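PDB 3GJY: spermidine synthase, which probably transfers an aminopropyl group from decarboxylated S-adenosylmethionine to putrescine to make spermidine, in polyamine biosynthesis. Local coordinates for residues M71-D83 and C101-Q113. Numbering follows the deposited sequence. Where two conformers were deposited one is given.
Sequences MRWIATGARAFID and CTMARYFADVYPQ
Phe-107 enters segment 71-83 of helix 69-85 as a knob into the hole of Ile-74, Ala-75, Ala-78 and Arg-79, its CZ 3.7 Å from Ala-78 CB, while Ile-74 O lies at the ring edge. The small Ala-75 and Ala-78 let this ring come close to the backbone. Tyr-106 sets CD2 over the centre of the Phe-107 ring and brings CE2 to 3.4 Å from the Ala-75 methyl, CB. Arg-79 runs across Tyr-106 at about a right angle, and a bend at chi3 (65°) swings its guanidinium so that Tyr-106 OH lies near its plane, 2.9 Å from Arg-79 NH1. Val-110 CG1 sits over one guanidinium face, and the same methyl covers the centre of one face of the Tyr-111 ring. The Tyr-111 side chain, just past the helix end, crosses that of Ile-82 obliquely, with Ile-82 CG2 3.6 Å from Tyr-111 CZ, and Tyr-111 OH donates a hydrogen bond to Asp-83 OD1 (2.8 Å) from above the carboxylate plane, 48° out of it. Selenomethionine Met-103, in the conformer described, folds at chi2 and chi3, laying SE 3.7 Å from Ile-74 CG2, and extended selenomethionine Met-71 reaches Thr-102 CG2. The axes of segments 71-83 and 102-110 cross at -36°, 11.1 Å apart at closest. In this Rossmann-like, methyltransferase-type domain Phe-107 also rests on strand 92-96, whereas Thr-76 and Ala-80 meet helix 255-264.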
loop_
_atom_site.group_PDB
_atom_site.type_symbol
_atom_site.label_atom_id
_atom_site.label_comp_id
_atom_site.label_asym_id
_atom_site.label_seq_id
_atom_site.Cartn_x
_atom_site.Cartn_y
_atom_site.Cartn_z
HETATM N N MSE A 71 -4.321 -0.771 -6.468
HETATM C CA MSE A 71 -4.763 -1.790 -5.469
HETATM C C MSE A 71 -4.709 -3.179 -6.055
HETATM O O MSE A 71 -4.270 -4.130 -5.386
HETATM C CB MSE A 71 -6.184 -1.483 -4.975
HETATM C CG MSE A 71 -6.321 -0.229 -4.136
HETATM SE SE MSE A 71 -8.066 -0.151 -3.331
HETATM C CE MSE A 71 -7.902 1.619 -2.604
ATOM N N ARG A 72 -5.089 -3.286 -7.342
ATOM C CA ARG A 72 -4.942 -4.563 -8.036
ATOM C C ARG A 72 -3.468 -4.984 -8.082
ATOM O O ARG A 72 -3.159 -6.196 -7.962
ATOM C CB ARG A 72 -5.478 -4.449 -9.463
ATOM C CG ARG A 72 -6.960 -4.132 -9.492
ATOM C CD ARG A 72 -7.425 -3.893 -10.925
ATOM N NE ARG A 72 -7.426 -5.105 -11.727
ATOM C CZ ARG A 72 -8.483 -5.908 -11.860
ATOM N NH1 ARG A 72 -9.634 -5.656 -11.231
ATOM N NH2 ARG A 72 -8.385 -6.981 -12.617
ATOM N N TRP A 73 -2.577 -4.011 -8.292
ATOM C CA TRP A 73 -1.139 -4.325 -8.385
ATOM C C TRP A 73 -0.575 -4.786 -7.050
ATOM O O TRP A 73 0.188 -5.760 -6.989
ATOM C CB TRP A 73 -0.349 -3.136 -8.936
ATOM C CG TRP A 73 -0.867 -2.664 -10.270
ATOM C CD1 TRP A 73 -1.677 -3.342 -11.143
ATOM C CD2 TRP A 73 -0.583 -1.416 -10.868
ATOM N NE1 TRP A 73 -1.957 -2.565 -12.244
ATOM C CE2 TRP A 73 -1.277 -1.380 -12.113
ATOM C CE3 TRP A 73 0.200 -0.316 -10.491
ATOM C CZ2 TRP A 73 -1.230 -0.265 -12.964
ATOM C CZ3 TRP A 73 0.257 0.803 -11.372
ATOM C CH2 TRP A 73 -0.452 0.802 -12.579
ATOM N N ILE A 74 -0.959 -4.088 -5.971
ATOM C CA ILE A 74 -0.574 -4.543 -4.617
ATOM C C ILE A 74 -1.121 -5.973 -4.380
ATOM O O ILE A 74 -0.396 -6.847 -3.882
ATOM C CB ILE A 74 -1.063 -3.584 -3.526
ATOM C CG1 ILE A 74 -0.297 -2.262 -3.654
ATOM C CG2 ILE A 74 -0.868 -4.197 -2.143
ATOM C CD1 ILE A 74 -0.902 -1.141 -2.799
ATOM N N ALA A 75 -2.390 -6.204 -4.714
ATOM C CA ALA A 75 -2.964 -7.543 -4.521
ATOM C C ALA A 75 -2.132 -8.591 -5.245
ATOM O O ALA A 75 -1.812 -9.629 -4.678
ATOM C CB ALA A 75 -4.400 -7.589 -5.040
ATOM N N THR A 76 -1.783 -8.327 -6.511
ATOM C CA THR A 76 -1.052 -9.310 -7.298
ATOM C C THR A 76 0.357 -9.554 -6.720
ATOM O O THR A 76 0.779 -10.717 -6.540
ATOM C CB THR A 76 -0.948 -8.829 -8.756
ATOM O OG1 THR A 76 -2.261 -8.815 -9.321
ATOM C CG2 THR A 76 -0.012 -9.751 -9.569
ATOM N N GLY A 77 1.077 -8.478 -6.437
ATOM C CA GLY A 77 2.455 -8.647 -5.964
ATOM C C GLY A 77 2.493 -9.287 -4.585
ATOM O O GLY A 77 3.306 -10.174 -4.338
ATOM N N ALA A 78 1.621 -8.827 -3.674
ATOM C CA ALA A 78 1.620 -9.353 -2.304
ATOM C C ALA A 78 1.148 -10.809 -2.281
ATOM O O ALA A 78 1.748 -11.645 -1.600
ATOM C CB ALA A 78 0.753 -8.489 -1.363
ATOM N N ARG A 79 0.098 -11.130 -3.029
ATOM C CA ARG A 79 -0.402 -12.529 -3.004
ATOM C C ARG A 79 0.654 -13.471 -3.558
ATOM O O ARG A 79 0.851 -14.577 -3.032
ATOM C CB ARG A 79 -1.702 -12.706 -3.793
ATOM C CG ARG A 79 -2.923 -12.107 -3.069
ATOM C CD ARG A 79 -4.142 -12.229 -3.944
ATOM N NE ARG A 79 -4.528 -13.613 -4.175
ATOM C CZ ARG A 79 -5.634 -13.950 -4.831
ATOM N NH1 ARG A 79 -6.427 -12.997 -5.327
ATOM N NH2 ARG A 79 -5.938 -15.231 -5.008
ATOM N N ALA A 80 1.349 -13.052 -4.620
ATOM C CA ALA A 80 2.398 -13.933 -5.176
ATOM C C ALA A 80 3.462 -14.254 -4.103
ATOM O O ALA A 80 3.911 -15.398 -3.961
ATOM C CB ALA A 80 3.028 -13.310 -6.433
ATOM N N PHE A 81 3.846 -13.231 -3.354
ATOM C CA PHE A 81 4.846 -13.387 -2.334
ATOM C C PHE A 81 4.319 -14.230 -1.165
ATOM O O PHE A 81 4.987 -15.170 -0.716
ATOM C CB PHE A 81 5.262 -12.005 -1.826
ATOM C CG PHE A 81 6.407 -12.047 -0.834
ATOM C CD1 PHE A 81 7.710 -11.818 -1.261
ATOM C CD2 PHE A 81 6.196 -12.354 0.500
ATOM C CE1 PHE A 81 8.779 -11.834 -0.365
ATOM C CE2 PHE A 81 7.275 -12.406 1.396
ATOM C CZ PHE A 81 8.557 -12.151 0.937
ATOM N N ILE A 82 3.142 -13.879 -0.641
ATOM C CA ILE A 82 2.573 -14.590 0.498
ATOM C C ILE A 82 2.373 -16.066 0.130
ATOM O O ILE A 82 2.672 -16.964 0.921
ATOM C CB ILE A 82 1.218 -13.942 0.916
ATOM C CG1 ILE A 82 1.444 -12.531 1.498
ATOM C CG2 ILE A 82 0.433 -14.836 1.906
ATOM C CD1 ILE A 82 0.189 -11.675 1.494
ATOM N N ASP A 83 1.832 -16.307 -1.053
ATOM C CA ASP A 83 1.561 -17.686 -1.462
ATOM C C ASP A 83 2.835 -18.514 -1.548
ATOM O O ASP A 83 2.828 -19.705 -1.231
ATOM C CB ASP A 83 0.807 -17.717 -2.788
ATOM C CG ASP A 83 -0.612 -17.179 -2.666
ATOM O OD1 ASP A 83 -1.124 -16.996 -1.523
ATOM O OD2 ASP A 83 -1.200 -16.943 -3.736
ATOM N N CYS A 101 -10.207 1.311 4.307
ATOM C CA CYS A 101 -9.839 -0.066 4.683
ATOM C C CYS A 101 -10.074 -1.106 3.592
ATOM O O CYS A 101 -10.207 -2.292 3.887
ATOM C CB CYS A 101 -10.578 -0.503 5.957
ATOM S SG CYS A 101 -10.202 0.478 7.422
ATOM N N THR A 102 -10.118 -0.665 2.334
ATOM C CA THR A 102 -10.459 -1.574 1.247
ATOM C C THR A 102 -9.397 -2.644 0.993
ATOM O O THR A 102 -9.749 -3.817 0.756
ATOM C CB THR A 102 -10.764 -0.760 0.008
ATOM O OG1 THR A 102 -11.848 0.141 0.336
ATOM C CG2 THR A 102 -11.082 -1.650 -1.240
HETATM N N MSE A 103 -8.112 -2.284 1.010
HETATM C CA MSE A 103 -7.068 -3.288 0.860
HETATM C C MSE A 103 -7.116 -4.329 2.009
HETATM O O MSE A 103 -6.948 -5.527 1.799
HETATM C CB MSE A 103 -5.701 -2.582 0.827
HETATM C CG MSE A 103 -4.593 -3.368 0.198
HETATM SE SE MSE A 103 -4.492 -3.307 -1.799
HETATM C CE MSE A 103 -5.684 -4.825 -2.229
ATOM N N ALA A 104 -7.316 -3.849 3.243
ATOM C CA ALA A 104 -7.454 -4.736 4.405
ATOM C C ALA A 104 -8.617 -5.720 4.225
ATOM O O ALA A 104 -8.506 -6.930 4.501
ATOM C CB ALA A 104 -7.578 -3.926 5.719
ATOM N N ARG A 105 -9.742 -5.172 3.771
ATOM C CA ARG A 105 -10.956 -5.954 3.481
ATOM C C ARG A 105 -10.685 -7.028 2.408
ATOM O O ARG A 105 -11.165 -8.172 2.489
ATOM C CB ARG A 105 -12.033 -4.960 3.036
ATOM C CG ARG A 105 -13.351 -5.555 2.505
ATOM C CD ARG A 105 -14.274 -4.388 2.180
ATOM N NE ARG A 105 -15.538 -4.763 1.540
ATOM C CZ ARG A 105 -15.801 -4.631 0.244
ATOM N NH1 ARG A 105 -14.865 -4.226 -0.618
ATOM N NH2 ARG A 105 -17.026 -4.894 -0.171
ATOM N N TYR A 106 -9.903 -6.646 1.395
ATOM C CA TYR A 106 -9.536 -7.573 0.332
ATOM C C TYR A 106 -8.716 -8.746 0.879
ATOM O O TYR A 106 -9.049 -9.925 0.665
ATOM C CB TYR A 106 -8.728 -6.792 -0.723
ATOM C CG TYR A 106 -8.207 -7.670 -1.822
ATOM C CD1 TYR A 106 -8.985 -7.943 -2.955
ATOM C CD2 TYR A 106 -6.950 -8.246 -1.738
ATOM C CE1 TYR A 106 -8.511 -8.769 -3.969
ATOM C CE2 TYR A 106 -6.467 -9.103 -2.731
ATOM C CZ TYR A 106 -7.263 -9.365 -3.845
ATOM O OH TYR A 106 -6.783 -10.195 -4.830
ATOM N N PHE A 107 -7.625 -8.418 1.598
ATOM C CA PHE A 107 -6.772 -9.481 2.120
ATOM C C PHE A 107 -7.481 -10.324 3.155
ATOM O O PHE A 107 -7.207 -11.518 3.282
ATOM C CB PHE A 107 -5.442 -8.947 2.673
ATOM C CG PHE A 107 -4.487 -8.532 1.594
ATOM C CD1 PHE A 107 -3.924 -9.470 0.767
ATOM C CD2 PHE A 107 -4.251 -7.195 1.344
ATOM C CE1 PHE A 107 -3.053 -9.081 -0.262
ATOM C CE2 PHE A 107 -3.407 -6.795 0.298
ATOM C CZ PHE A 107 -2.806 -7.754 -0.503
ATOM N N ALA A 108 -8.373 -9.702 3.920
ATOM C CA ALA A 108 -9.140 -10.474 4.918
ATOM C C ALA A 108 -10.014 -11.548 4.239
ATOM O O ALA A 108 -10.233 -12.639 4.800
ATOM C CB ALA A 108 -9.980 -9.575 5.779
ATOM N N ASP A 109 -10.494 -11.254 3.027
ATOM C CA ASP A 109 -11.306 -12.254 2.334
ATOM C C ASP A 109 -10.463 -13.327 1.624
ATOM O O ASP A 109 -10.784 -14.526 1.665
ATOM C CB ASP A 109 -12.231 -11.583 1.316
ATOM C CG ASP A 109 -13.299 -12.537 0.815
ATOM O OD1 ASP A 109 -14.156 -12.934 1.636
ATOM O OD2 ASP A 109 -13.271 -12.890 -0.381
ATOM N N VAL A 110 -9.379 -12.884 0.990
ATOM C CA VAL A 110 -8.469 -13.815 0.309
ATOM C C VAL A 110 -7.822 -14.791 1.307
ATOM O O VAL A 110 -7.688 -15.994 1.015
ATOM C CB VAL A 110 -7.388 -13.058 -0.455
ATOM C CG1 VAL A 110 -6.320 -14.011 -1.040
ATOM C CG2 VAL A 110 -8.049 -12.268 -1.586
ATOM N N TYR A 111 -7.477 -14.260 2.479
ATOM C CA TYR A 111 -6.821 -15.016 3.528
ATOM C C TYR A 111 -7.694 -14.938 4.767
ATOM O O TYR A 111 -7.541 -14.040 5.601
ATOM C CB TYR A 111 -5.438 -14.416 3.782
ATOM C CG TYR A 111 -4.516 -14.419 2.578
ATOM C CD1 TYR A 111 -4.107 -15.641 2.003
ATOM C CD2 TYR A 111 -4.052 -13.222 2.029
ATOM C CE1 TYR A 111 -3.264 -15.687 0.884
ATOM C CE2 TYR A 111 -3.186 -13.229 0.907
ATOM C CZ TYR A 111 -2.802 -14.475 0.339
ATOM O OH TYR A 111 -1.935 -14.489 -0.716
ATOM N N PRO A 112 -8.669 -15.860 4.889
ATOM C CA PRO A 112 -9.718 -15.677 5.903
ATOM C C PRO A 112 -9.290 -15.837 7.353
ATOM O O PRO A 112 -10.089 -15.528 8.259
ATOM C CB PRO A 112 -10.783 -16.718 5.504
ATOM C CG PRO A 112 -10.077 -17.695 4.646
ATOM C CD PRO A 112 -8.976 -16.959 3.950
ATOM N N GLN A 113 -8.050 -16.280 7.571
ATOM C CA GLN A 113 -7.465 -16.379 8.913
ATOM C C GLN A 113 -6.484 -15.252 9.197
ATOM O O GLN A 113 -5.908 -15.190 10.292
ATOM C CB GLN A 113 -6.775 -17.731 9.090
ATOM C CG GLN A 113 -7.743 -18.903 8.975
ATOM C CD GLN A 113 -7.061 -20.242 9.084
ATOM O OE1 GLN A 113 -6.513 -20.765 8.110
ATOM N NE2 GLN A 113 -7.108 -20.817 10.266
#